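PDB 4GPV: putative cell adhesion protein from Bacteroides eggerthii, which is probably a FimA-like fimbrial subunit that assembles into pili and may serve in cell adhesion. Local coordinates for residues L110-S115 with G192-S197. Residues are numbered along the deposited sequence; the frame is centred on the assembly and turned at random.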
loop_
_atom_site.group_PDB
_atom_site.type_symbol
_atom_site.label_atom_id
_atom_site.label_comp_id
_atom_site.label_asym_id
_atom_site.label_seq_id
_atom_site.Cartn_x
_atom_site.Cartn_y
_atom_site.Cartn_z
ATOM N N LEU A 110 -13.253 13.768 -4.320
ATOM C CA LEU A 110 -12.048 13.562 -5.115
ATOM C C LEU A 110 -10.767 13.959 -4.370
ATOM O O LEU A 110 -9.685 13.452 -4.695
ATOM C CB LEU A 110 -12.143 14.322 -6.445
ATOM C CG LEU A 110 -13.218 13.816 -7.413
ATOM C CD1 LEU A 110 -13.300 14.697 -8.662
ATOM C CD2 LEU A 110 -13.003 12.365 -7.793
ATOM N N ALA A 111 -10.894 14.828 -3.359
ATOM C CA ALA A 111 -9.771 15.281 -2.548
ATOM C C ALA A 111 -9.577 14.485 -1.255
ATOM O O ALA A 111 -8.562 14.686 -0.596
ATOM C CB ALA A 111 -9.948 16.755 -2.213
ATOM N N VAL A 112 -10.511 13.584 -0.869
ATOM C CA VAL A 112 -10.346 12.853 0.401
ATOM C C VAL A 112 -9.108 11.947 0.377
ATOM O O VAL A 112 -8.947 11.164 -0.543
ATOM C CB VAL A 112 -11.594 12.013 0.781
ATOM C CG1 VAL A 112 -11.335 11.176 2.039
ATOM C CG2 VAL A 112 -12.790 12.922 0.995
ATOM N N THR A 113 -8.308 11.989 1.453
ATOM C CA THR A 113 -7.161 11.077 1.592
ATOM C C THR A 113 -7.253 10.401 2.963
ATOM O O THR A 113 -7.796 10.976 3.915
ATOM C CB THR A 113 -5.811 11.844 1.417
ATOM O OG1 THR A 113 -5.689 12.782 2.476
ATOM C CG2 THR A 113 -5.750 12.642 0.125
ATOM N N GLY A 114 -6.726 9.191 3.039
ATOM C CA GLY A 114 -6.627 8.441 4.280
ATOM C C GLY A 114 -5.160 8.257 4.624
ATOM O O GLY A 114 -4.298 8.429 3.750
ATOM N N SER A 115 -4.850 7.914 5.886
ATOM C CA SER A 115 -3.433 7.741 6.243
ATOM C C SER A 115 -3.089 6.301 6.283
ATOM O O SER A 115 -3.981 5.469 6.487
ATOM C CB SER A 115 -3.114 8.409 7.577
ATOM O OG SER A 115 -3.109 9.814 7.365
ATOM N N GLY A 192 -3.063 8.066 1.271
ATOM C CA GLY A 192 -3.776 7.123 0.420
ATOM C C GLY A 192 -4.912 7.872 -0.238
ATOM O O GLY A 192 -5.873 8.252 0.438
ATOM N N ARG A 193 -4.777 8.143 -1.545
ATOM C CA ARG A 193 -5.790 8.825 -2.315
ATOM C C ARG A 193 -6.767 7.828 -2.853
ATOM O O ARG A 193 -6.366 6.853 -3.522
ATOM C CB ARG A 193 -5.141 9.593 -3.479
ATOM C CG ARG A 193 -4.745 11.005 -3.170
ATOM C CD ARG A 193 -5.957 11.903 -2.999
ATOM N NE ARG A 193 -6.484 12.462 -4.242
ATOM C CZ ARG A 193 -6.180 13.664 -4.711
ATOM N NH1 ARG A 193 -5.304 14.431 -4.075
ATOM N NH2 ARG A 193 -6.734 14.105 -5.827
ATOM N N PHE A 194 -8.060 8.025 -2.560
ATOM C CA PHE A 194 -9.035 7.084 -3.088
ATOM C C PHE A 194 -9.334 7.344 -4.545
ATOM O O PHE A 194 -9.629 6.402 -5.277
ATOM C CB PHE A 194 -10.346 7.156 -2.264
ATOM C CG PHE A 194 -10.127 6.790 -0.818
ATOM C CD1 PHE A 194 -10.196 5.460 -0.399
ATOM C CD2 PHE A 194 -9.847 7.773 0.135
ATOM C CE1 PHE A 194 -9.999 5.124 0.947
ATOM C CE2 PHE A 194 -9.621 7.429 1.477
ATOM C CZ PHE A 194 -9.686 6.114 1.869
ATOM N N PHE A 195 -9.361 8.633 -4.952
ATOM C CA PHE A 195 -9.674 9.027 -6.322
ATOM C C PHE A 195 -8.629 10.018 -6.781
ATOM O O PHE A 195 -7.632 10.224 -6.100
ATOM C CB PHE A 195 -11.100 9.599 -6.398
ATOM C CG PHE A 195 -12.110 8.614 -5.892
ATOM C CD1 PHE A 195 -12.450 7.494 -6.647
ATOM C CD2 PHE A 195 -12.669 8.755 -4.626
ATOM C CE1 PHE A 195 -13.309 6.528 -6.138
ATOM C CE2 PHE A 195 -13.530 7.784 -4.121
ATOM C CZ PHE A 195 -13.887 6.704 -4.906
ATOM N N GLY A 196 -8.812 10.568 -7.955
ATOM C CA GLY A 196 -7.828 11.497 -8.479
ATOM C C GLY A 196 -6.973 10.835 -9.526
ATOM O O GLY A 196 -7.167 9.664 -9.874
ATOM N N SER A 197 -6.033 11.597 -10.037
ATOM C CA SER A 197 -5.189 11.145 -11.125
ATOM C C SER A 197 -4.159 10.144 -10.646
ATOM O O SER A 197 -3.811 10.094 -9.464
ATOM C CB SER A 197 -4.478 12.329 -11.754
ATOM O OG SER A 197 -3.505 12.827 -10.850
HETATM O O HOH W 1 -9.630 10.924 -3.176
#
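Gly114 and Gly192 form a hydrogen-bonded pair in a short antiparallel beta bridge, which adds strand 113-115 to the end of the long strand 176-193. Segment 192-197 falls in the FimA-like C-terminal family region, of the transthyretin clan, and the bridge ties it to an earlier part of the chain. The turn that follows packs on strand 83-90 of the larger sheet. Gly114 N donates to Gly192 O at 2.9 Å, and Gly192 N donates to Gly114 O at 2.8 Å. Next to it, Thr113 and Arg193 make a non-hydrogen-bonded pair. Thr113 CG2 presses on Arg193 CD at 3.2 Å, a tight approach. Bends at chi2 (-70°) and chi3 (-86°) fold the Arg193 chain back and bring NE to Phe195 O. The guanidinium lies with one face over Ala111 CA. Arg193 NH2 comes to 3.2 Å from Leu110 O. Its charge is paired with Glu200 of helix 198-201. An alanine in place of Arg193 would probably leave Glu200 without this charge partner and open a gap beside the Thr113 methyl.

On the side of the sheet away from the Thr113 and Arg193 side chains, the Phe194 ring turns an edge to Val112 O, with CD2 3.6 Å away. Gly114 N passes 3.7 Å from Phe194 CE2. Leu110 CD2 reaches Phe195 CB at 3.6 Å. The Phe195 ring meets Tyr87 edge-to-face. The backbones part at Val112 and Phe194 and close again at Leu110 and Phe195. A water there accepts from Phe195 N. Arg193 NE donates to Phe195 O at 3.1 Å, from above the carbonyl plane.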